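Side-chain contacts in p450 cytochrome, putative (Rippkaea orientalis, PDB 6Y01), which probably binds and carries the molybdenum cofactor, on a Rossmann-type fold of the SLOG superfamily: residues 115-118 / 119-123; 137-141 / 142-146. All coordinates share one frame; numbering follows the deposited sequence. Where two conformers were deposited one is given.

Contact 1: residues 115-118 / 119-123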
# COMPACT_ATOMS: atom_id res chain seq x y z
N CYS D 115 -16.86 -17.03 -0.70
CA CYS D 115 -17.93 -17.68 -1.45
C CYS D 115 -17.31 -18.25 -2.71
O CYS D 115 -17.10 -17.53 -3.69
CB CYS D 115 -19.03 -16.65 -1.71
SG CYS D 115 -20.44 -17.24 -2.62
N GLY D 116 -16.99 -19.54 -2.67
CA GLY D 116 -16.18 -20.22 -3.67
C GLY D 116 -14.70 -20.08 -3.35
O GLY D 116 -14.30 -19.51 -2.33
N ILE D 117 -13.86 -20.56 -4.24
CA ILE D 117 -12.39 -20.59 -4.00
C ILE D 117 -11.69 -20.31 -5.31
O ILE D 117 -12.19 -20.59 -6.40
CB ILE D 117 -12.00 -21.94 -3.39
CG1 ILE D 117 -10.59 -21.87 -2.80
CG2 ILE D 117 -12.14 -23.01 -4.44
CD1 ILE D 117 -10.54 -21.01 -1.54
N GLY D 118 -10.54 -19.74 -5.22
CA GLY D 118 -9.66 -19.36 -6.32
C GLY D 118 -8.39 -18.77 -5.66
O GLY D 118 -8.33 -18.64 -4.43
N LEU D 119 -7.41 -18.39 -6.46
CA LEU D 119 -6.15 -17.90 -5.92
C LEU D 119 -6.33 -16.60 -5.14
O LEU D 119 -5.78 -16.44 -4.03
CB LEU D 119 -5.16 -17.77 -7.06
CG LEU D 119 -4.67 -19.10 -7.64
CD1 LEU D 119 -3.90 -18.86 -8.92
CD2 LEU D 119 -3.71 -19.79 -6.62
N GLY D 120 -7.06 -15.63 -5.68
CA GLY D 120 -7.20 -14.36 -4.97
C GLY D 120 -7.94 -14.56 -3.68
O GLY D 120 -7.58 -14.01 -2.64
N THR D 121 -8.98 -15.40 -3.71
CA THR D 121 -9.78 -15.69 -2.51
C THR D 121 -8.90 -16.37 -1.47
O THR D 121 -9.01 -16.04 -0.29
CB THR D 121 -11.01 -16.51 -2.91
OG1 THR D 121 -11.81 -15.77 -3.87
CG2 THR D 121 -11.85 -16.82 -1.69
N LEU D 122 -8.08 -17.31 -1.90
CA LEU D 122 -7.16 -17.99 -0.94
C LEU D 122 -6.28 -16.96 -0.25
O LEU D 122 -6.09 -17.04 1.00
CB LEU D 122 -6.30 -18.99 -1.69
CG LEU D 122 -5.70 -20.09 -0.87
CD1 LEU D 122 -6.77 -21.07 -0.38
CD2 LEU D 122 -4.73 -20.85 -1.75
N SER D 123 -5.74 -16.01 -1.01
CA SER D 123 -4.87 -14.96 -0.41
C SER D 123 -5.66 -14.16 0.62
O SER D 123 -5.13 -13.88 1.70
CB SER D 123 -4.22 -14.06 -1.45
OG SER D 123 -5.08 -13.03 -1.94
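G118, T121 and I117 carry this turn from loop into helix, with L122 closing it. G118 is the N-cap of helix 119-130, and its carbonyl starts the helical bonding: L122 N donates to G118 O over 2.9 Å, with 159° at the hydrogen. As a glycine, G118 has no side chain of its own to cap the helix, and its contribution to the first turn is through the backbone. T121 turns its CB back over the incoming chain, lying 3.7 Å from G118 O. The methyl is the branch that reaches furthest back: with CG2 anti to the backbone N of T121, it comes to 3.7 Å from G116 O. That carbonyl oxygen is buried under an apolar group and, like G118 N, finds no polar partner in the model. I117 leaves the loop with CG1 anti to its backbone N (chi1 -165°), which carries the end of the chain to the helix. There its CD1 meets CD1 of L122 at 3.9 Å, methyl against methyl, while the two side chains cross at a slant. G116 has a positive phi (86°), a conformation that favours glycine just where the strand gives way to the loop. The turn joins the end of strand 111-115 to helix 119-130; I117 packs against S144 of helix 142-151, T121 against P23, and L119 and L122 against L151 and F148 of a second subunit.

Contact 2: residues 137-141 / 142-146; sequences LLNDD and LLSQE
N139 and Q145 meet amide to amide where the chain turns from strand 135-138 into helix 142-151. Q145 NE2 donates to N139 OD1 over 2.8 Å at 164°; the acceptor lies close to the amide plane of Q145, whereas the donor stands above the carbonyl plane of N139. D141 N reaches the same oxygen at 2.9 Å from the opposite face, and two donors thus hold OD1 between them. The amide of N139 is brought there by a chi1 of 67°, which sets CG between its own backbone N and carbonyl carbon. Its ND2, by contrast, is buried without a polar partner in the model. A leucine in place of N139 offers neither Q145 NE2 nor D141 N this acceptor, and would probably leave the side chain of Q145 freer to turn and the Asx turn without its bond.

D141 is the N-cap of the helix. Its carbonyl oxygen takes two bonds: Q145 N at 3.2 Å, the first backbone bond of the helix, and S144 OG at 3.0 Å, tilted from the carbonyl plane. Its carboxylate also caps the helix by accepting from S144 N, although the position of OD2 is less certain. Behind the polar groups, L137 CD1 packs against CA of Q145 at 4.1 Å, with the two side chains running past each other in opposite directions. L137 and Q145 both rest on I158 of the next strand, and L143 packs against L143 of a second subunit. The bond from D141 N to N139 OD1 makes an Asx turn, which leads directly into the capped helix at the start of the beta-alpha-beta unit formed by 135-138, 142-151 and 157-158.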
# COMPACT_ATOMS: atom_id res chain seq x y z
N LEU D 137 -16.25 -19.89 5.43
CA LEU D 137 -16.09 -20.50 4.10
C LEU D 137 -17.43 -21.06 3.64
O LEU D 137 -18.04 -21.84 4.34
CB LEU D 137 -15.04 -21.61 4.17
CG LEU D 137 -13.68 -21.18 4.74
CD1 LEU D 137 -12.74 -22.40 4.77
CD2 LEU D 137 -13.08 -20.07 3.93
N LEU D 138 -17.80 -20.68 2.44
CA LEU D 138 -19.02 -21.20 1.76
C LEU D 138 -18.57 -21.75 0.41
O LEU D 138 -18.49 -20.99 -0.58
CB LEU D 138 -20.07 -20.09 1.68
CG LEU D 138 -21.37 -20.52 1.06
CD1 LEU D 138 -22.15 -21.45 1.95
CD2 LEU D 138 -22.19 -19.29 0.78
N ASN D 139 -18.14 -23.01 0.40
CA ASN D 139 -17.57 -23.60 -0.81
C ASN D 139 -17.63 -25.11 -0.72
O ASN D 139 -17.99 -25.65 0.34
CB ASN D 139 -16.14 -23.13 -1.08
CG ASN D 139 -15.13 -23.61 -0.07
OD1 ASN D 139 -15.10 -24.79 0.29
ND2 ASN D 139 -14.35 -22.65 0.40
N ASP D 140 -17.27 -25.74 -1.83
CA ASP D 140 -17.27 -27.21 -1.95
C ASP D 140 -15.84 -27.71 -2.11
O ASP D 140 -15.66 -28.69 -2.82
CB ASP D 140 -18.16 -27.65 -3.12
CG ASP D 140 -19.62 -27.35 -2.84
OD1 ASP D 140 -20.05 -27.59 -1.69
OD2 ASP D 140 -20.31 -26.82 -3.77
N ASP D 141 -14.88 -27.05 -1.46
CA ASP D 141 -13.44 -27.39 -1.55
C ASP D 141 -12.94 -27.91 -0.20
O ASP D 141 -12.48 -27.12 0.64
CB ASP D 141 -12.61 -26.18 -2.00
CG ASP D 141 -11.19 -26.56 -2.35
OD1 ASP D 141 -11.01 -27.35 -3.25
OD2 ASP D 141 -10.26 -26.12 -1.63
N LEU D 142 -12.97 -29.22 -0.02
CA LEU D 142 -12.58 -29.85 1.26
C LEU D 142 -11.10 -29.63 1.56
O LEU D 142 -10.77 -29.49 2.74
CB LEU D 142 -12.94 -31.33 1.21
CG LEU D 142 -14.42 -31.64 1.07
CD1 LEU D 142 -14.60 -33.15 1.00
CD2 LEU D 142 -15.22 -31.02 2.22
N LEU D 143 -10.23 -29.55 0.54
CA LEU D 143 -8.78 -29.31 0.76
C LEU D 143 -8.57 -27.97 1.45
O LEU D 143 -7.83 -27.93 2.46
CB LEU D 143 -8.00 -29.30 -0.56
CG LEU D 143 -7.57 -30.62 -1.16
CD1 LEU D 143 -6.80 -30.35 -2.45
CD2 LEU D 143 -6.74 -31.40 -0.19
N SER D 144 -9.15 -26.89 0.89
CA SER D 144 -9.01 -25.54 1.47
C SER D 144 -9.59 -25.51 2.88
O SER D 144 -9.00 -24.86 3.74
CB SER D 144 -9.61 -24.43 0.58
OG SER D 144 -11.04 -24.51 0.52
N GLN D 145 -10.69 -26.22 3.11
CA GLN D 145 -11.37 -26.21 4.42
C GLN D 145 -10.43 -26.82 5.46
O GLN D 145 -10.20 -26.21 6.50
CB GLN D 145 -12.73 -26.90 4.35
CG GLN D 145 -13.74 -26.16 3.48
CD GLN D 145 -15.05 -26.90 3.37
OE1 GLN D 145 -15.33 -27.81 4.15
NE2 GLN D 145 -15.84 -26.54 2.37
N GLU D 146 -9.87 -27.97 5.13
CA GLU D 146 -8.94 -28.69 6.05
C GLU D 146 -7.68 -27.84 6.27
O GLU D 146 -7.24 -27.67 7.42
CB GLU D 146 -8.58 -30.05 5.47

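From the N terminus, contact 1 comes first and closes the turn from strand 111-115 into helix 119-130; contact 2 follows that helix, beginning in the last residues of strand 135-138 and closing the equivalent turn into helix 142-151. The two are in series, neither nested nor crossed, with centres about 10 Å apart. They sit side by side because their strands are neighbours in the parallel sheet: G116 N lies 2.9 Å from L138 O, a probable hydrogen bond where the two neighbouring strands end. I117 of contact 1 joins the two turns, its CG2 lying 4.0 Å from CB of D141. Both contacts also touch the second subunit, tying these strand-to-helix turns to the subunit interface.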